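Local atomic coordinates of precorrin-8x Methyl Mutase (Thermus thermophilus, PDB entry 1V9C), a protein that probably catalyses, as a CobH/CbiC-family isomerase, the methyl-group rearrangement of precorrin-8X in the biosynthesis of adenosylcobalamin. Residues S12-D17 against R34-H38; A62-G66 against L87-E91. All coordinates share one frame. Residues are numbered along the deposited sequence.

Contact 1. Residues S12-D17 against R34-H38; sequences SFRIVD and RRMIH. With SO4 (sulfate ion), chain E; SO4 (sulfate ion), chain F.
Arg35, at the margin of this helix-helix contact, holds two sulfate ions at once: NE and NH2 donate to O3 and O2 of sulfate E (2.8 and 2.7 Å), NH1 and NH2 to O3 and O1 of sulfate F (2.8 and 2.9 Å). Phe13 CZ lies over one face of the Arg35 guanidinium, 3.9 Å from NH1. Both segments are helical, within helices 6-20 and 30-40; the axes of segments 12-17 and 34-38 approach to 9.7 Å at a steep 105°, so contact is confined to a patch where the CA atoms of Val16 and His38 come within 6.5 Å. There Phe13 (chi1 m) turns its ring edge to the face of His38 (chi1 t) in a T-shaped pair, centroids 4.7 Å apart and planes at 66°. Val16 CG1 packs 3.8 Å from Ile37 CG2, and Ser12 CB meets His38 NE2 at 3.1 Å. Arg34 (chi1 t, chi2 t) puts CD 4.1 Å from Phe13 CB and CG 4.1 Å from Val16 CG1, and its NE makes a salt bridge with Asp17 OD2 (3.0 Å); the accompanying Arg34-Asp17 hydrogen bonds are all weak. Asp17 OD1 also accepts from Trp30 NE1, and Arg34 pairs with Asp210. Phe163 of the second subunit packs on Val16, placing the N-terminal helix at the dimer interface. The sulfates, probably from the crystallisation liquor, are consistent with a basic patch of Arg35, His198 and Arg202 beside a mixed aromatic, aliphatic and charged junction.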
# COMPACT_ATOMS: atom_id res chain seq x y z
N SER B 12 15.10 -12.39 1.80
CA SER B 12 14.61 -11.18 2.45
C SER B 12 13.97 -11.42 3.80
O SER B 12 14.07 -10.57 4.68
CB SER B 12 13.63 -10.45 1.54
OG SER B 12 14.32 -9.58 0.66
N PHE B 13 13.29 -12.56 3.96
CA PHE B 13 12.65 -12.91 5.22
C PHE B 13 13.74 -13.22 6.25
O PHE B 13 13.61 -12.89 7.42
CB PHE B 13 11.75 -14.13 5.07
CG PHE B 13 10.40 -13.82 4.46
CD1 PHE B 13 9.66 -14.84 3.85
CD2 PHE B 13 9.88 -12.54 4.48
CE1 PHE B 13 8.43 -14.56 3.26
CE2 PHE B 13 8.65 -12.26 3.90
CZ PHE B 13 7.92 -13.26 3.29
N ARG B 14 14.79 -13.89 5.79
CA ARG B 14 15.93 -14.23 6.63
C ARG B 14 16.48 -12.95 7.23
O ARG B 14 16.64 -12.84 8.44
CB ARG B 14 17.04 -14.87 5.80
CG ARG B 14 17.14 -16.38 5.93
CD ARG B 14 18.55 -16.86 5.60
NE ARG B 14 18.88 -16.80 4.18
CZ ARG B 14 18.17 -17.40 3.22
NH1 ARG B 14 17.09 -18.11 3.53
NH2 ARG B 14 18.57 -17.32 1.96
N ILE B 15 16.76 -11.99 6.35
CA ILE B 15 17.32 -10.70 6.73
C ILE B 15 16.50 -9.99 7.80
O ILE B 15 17.06 -9.39 8.72
CB ILE B 15 17.46 -9.78 5.49
CG1 ILE B 15 18.47 -10.40 4.53
CG2 ILE B 15 17.83 -8.36 5.92
CD1 ILE B 15 18.83 -9.53 3.34
N VAL B 16 15.18 -10.06 7.70
CA VAL B 16 14.36 -9.42 8.70
C VAL B 16 14.48 -10.17 10.03
O VAL B 16 14.50 -9.56 11.09
CB VAL B 16 12.89 -9.40 8.33
CG1 VAL B 16 12.08 -8.88 9.51
CG2 VAL B 16 12.66 -8.54 7.10
N ASP B 17 14.56 -11.49 9.97
CA ASP B 17 14.69 -12.25 11.21
C ASP B 17 16.01 -11.94 11.90
O ASP B 17 16.08 -11.95 13.11
CB ASP B 17 14.59 -13.76 10.95
CG ASP B 17 13.16 -14.26 11.05
OD1 ASP B 17 12.37 -13.66 11.80
OD2 ASP B 17 12.84 -15.27 10.39
N ARG B 34 6.73 -10.36 10.98
CA ARG B 34 7.88 -10.43 10.10
C ARG B 34 7.46 -9.94 8.71
O ARG B 34 8.11 -9.08 8.12
CB ARG B 34 8.38 -11.88 10.00
CG ARG B 34 9.59 -12.07 9.11
CD ARG B 34 9.67 -13.50 8.57
NE ARG B 34 10.01 -14.51 9.57
CZ ARG B 34 9.45 -15.71 9.62
NH1 ARG B 34 8.52 -16.06 8.74
NH2 ARG B 34 9.84 -16.59 10.54
N ARG B 35 6.35 -10.49 8.22
CA ARG B 35 5.82 -10.13 6.91
C ARG B 35 5.47 -8.64 6.82
O ARG B 35 5.74 -7.99 5.82
CB ARG B 35 4.59 -10.98 6.60
CG ARG B 35 4.16 -10.88 5.18
CD ARG B 35 4.07 -12.24 4.56
NE ARG B 35 4.02 -12.16 3.11
CZ ARG B 35 4.11 -13.22 2.31
NH1 ARG B 35 4.26 -14.43 2.83
NH2 ARG B 35 4.06 -13.07 1.00
N MET B 36 4.90 -8.10 7.88
CA MET B 36 4.54 -6.70 7.89
C MET B 36 5.78 -5.81 7.84
O MET B 36 5.75 -4.75 7.22
CB MET B 36 3.71 -6.39 9.14
CG MET B 36 2.45 -7.22 9.24
SD MET B 36 1.62 -7.18 10.83
CE MET B 36 1.27 -5.45 10.99
N ILE B 37 6.86 -6.25 8.50
CA ILE B 37 8.13 -5.50 8.53
C ILE B 37 8.80 -5.64 7.16
O ILE B 37 9.35 -4.70 6.63
CB ILE B 37 9.10 -6.06 9.62
CG1 ILE B 37 8.49 -5.86 11.02
CG2 ILE B 37 10.46 -5.39 9.49
CD1 ILE B 37 9.39 -6.27 12.17
N HIS B 38 8.76 -6.85 6.62
CA HIS B 38 9.33 -7.10 5.31
C HIS B 38 8.68 -6.17 4.28
O HIS B 38 9.36 -5.55 3.48
CB HIS B 38 9.10 -8.55 4.93
CG HIS B 38 9.61 -8.90 3.57
ND1 HIS B 38 8.78 -9.04 2.48
CD2 HIS B 38 10.87 -9.11 3.12
CE1 HIS B 38 9.51 -9.32 1.41
NE2 HIS B 38 10.78 -9.37 1.77
S SO4 E . 3.70 -9.27 0.73
O1 SO4 E . 2.50 -8.61 0.19
O2 SO4 E . 3.98 -10.52 0.00
O3 SO4 E . 3.46 -9.61 2.14
O4 SO4 E . 4.85 -8.36 0.61
S SO4 F . 4.19 -16.75 0.18
O1 SO4 F . 3.19 -15.68 0.07
O2 SO4 F . 3.62 -18.02 -0.29
O3 SO4 F . 4.62 -16.88 1.58
O4 SO4 F . 5.36 -16.41 -0.65

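Contact 2. Residues A62-G66 against L87-E91; sequences AIQAG and LFGNE
Phe88, Ile63 and Asn90 bury the most surface here, where the C-terminal ends of helices 55-65 and 82-88 meet. Phe88 points its CA-CB bond at the other segment with chi1 m: CB sits 3.2 Å from Ile63 O, CD1 lies 3.5 Å from Ile63 CG2, and CE2 is 3.5 Å from Gln64 CG. Asn90 (chi1 m, chi2 87°) donates from ND2 to Ile63 O at 2.9 Å and 162°, and also to Ala67 O. Ile63 O additionally accepts Gly66 N at 3.1 Å. The closest CA pair is Gly66 and Asn90, 5.1 Å apart. A water links the turns, donating to Gly66 O (2.4 Å, very short) and Gly89 O (3.2 Å) and accepting from Glu91 N (3.0 Å). Ala204 of helix 190-205 packs on Ile63 and Phe88. Gly66 (phi 91°) and Gly89 (phi 44°) each end their helix in a Schellman motif, leading into the neighbouring parallel strands 69-71 and 92-94 of a doubly wound alpha/beta sheet.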
# COMPACT_ATOMS: atom_id res chain seq x y z
N ALA B 62 -10.60 -19.36 9.63
CA ALA B 62 -11.48 -18.68 8.69
C ALA B 62 -10.93 -18.84 7.28
O ALA B 62 -11.68 -19.11 6.33
CB ALA B 62 -11.59 -17.22 9.05
N ILE B 63 -9.63 -18.66 7.13
CA ILE B 63 -9.01 -18.80 5.82
C ILE B 63 -9.37 -20.16 5.23
O ILE B 63 -9.84 -20.26 4.10
CB ILE B 63 -7.48 -18.69 5.92
CG1 ILE B 63 -7.09 -17.26 6.27
CG2 ILE B 63 -6.84 -19.11 4.63
CD1 ILE B 63 -5.65 -17.13 6.69
N GLN B 64 -9.16 -21.21 6.02
CA GLN B 64 -9.44 -22.58 5.62
C GLN B 64 -10.92 -22.88 5.39
O GLN B 64 -11.27 -23.77 4.61
CB GLN B 64 -8.89 -23.54 6.66
CG GLN B 64 -7.39 -23.63 6.63
CD GLN B 64 -6.82 -24.35 7.83
OE1 GLN B 64 -5.62 -24.62 7.90
NE2 GLN B 64 -7.68 -24.65 8.79
N ALA B 65 -11.79 -22.14 6.08
CA ALA B 65 -13.23 -22.31 5.95
C ALA B 65 -13.70 -21.73 4.63
O ALA B 65 -14.81 -22.01 4.17
CB ALA B 65 -13.94 -21.62 7.10
N GLY B 66 -12.85 -20.91 4.02
CA GLY B 66 -13.23 -20.31 2.77
C GLY B 66 -13.89 -18.98 3.05
O GLY B 66 -14.60 -18.43 2.21
N LEU B 87 -5.66 -20.67 -3.01
CA LEU B 87 -5.43 -21.82 -2.12
C LEU B 87 -6.70 -22.28 -1.40
O LEU B 87 -7.05 -23.46 -1.46
CB LEU B 87 -4.32 -21.50 -1.12
CG LEU B 87 -2.88 -21.71 -1.62
CD1 LEU B 87 -2.69 -21.07 -2.99
CD2 LEU B 87 -1.90 -21.13 -0.61
N PHE B 88 -7.38 -21.38 -0.70
CA PHE B 88 -8.60 -21.75 -0.01
C PHE B 88 -9.77 -20.96 -0.58
O PHE B 88 -10.82 -20.86 0.05
CB PHE B 88 -8.49 -21.49 1.50
CG PHE B 88 -7.28 -22.12 2.14
CD1 PHE B 88 -6.05 -21.47 2.13
CD2 PHE B 88 -7.38 -23.37 2.76
CE1 PHE B 88 -4.92 -22.05 2.73
CE2 PHE B 88 -6.26 -23.96 3.36
CZ PHE B 88 -5.03 -23.30 3.35
N GLY B 89 -9.58 -20.39 -1.77
CA GLY B 89 -10.62 -19.61 -2.41
C GLY B 89 -11.33 -18.65 -1.47
O GLY B 89 -12.49 -18.85 -1.13
N ASN B 90 -10.63 -17.61 -1.02
CA ASN B 90 -11.23 -16.63 -0.12
C ASN B 90 -11.66 -15.40 -0.92
O ASN B 90 -10.83 -14.59 -1.33
CB ASN B 90 -10.23 -16.22 0.97
CG ASN B 90 -9.74 -17.39 1.78
OD1 ASN B 90 -8.77 -18.06 1.42
ND2 ASN B 90 -10.42 -17.67 2.89
N GLU B 91 -12.97 -15.28 -1.13
CA GLU B 91 -13.51 -14.16 -1.89
C GLU B 91 -13.17 -12.84 -1.24
O GLU B 91 -13.23 -12.71 -0.02
CB GLU B 91 -15.02 -14.27 -2.01
CG GLU B 91 -15.65 -13.08 -2.72
CD GLU B 91 -17.17 -13.20 -2.85
OE1 GLU B 91 -17.78 -12.34 -3.52
OE2 GLU B 91 -17.75 -14.15 -2.30
O HOH W 1 -14.92 -17.19 0.15

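The contacts are separate: their centres lie 24 Å apart, their nearest atoms about 10 Å, and they follow one another along the chain without sharing an element. Contact 1 joins two helix bodies near the N-terminus, is buried with help from the second subunit, and hides 459 Å² through side chains, including a salt bridge. Contact 2 is smaller (270 Å²), partly exposed and untouched by the other subunit; it joins helix ends, so its polar part is a side-chain amide and a water meeting backbone groups. Helix 190-205 adjoins both, at Arg35 in contact 1 and behind the apolar pair in contact 2.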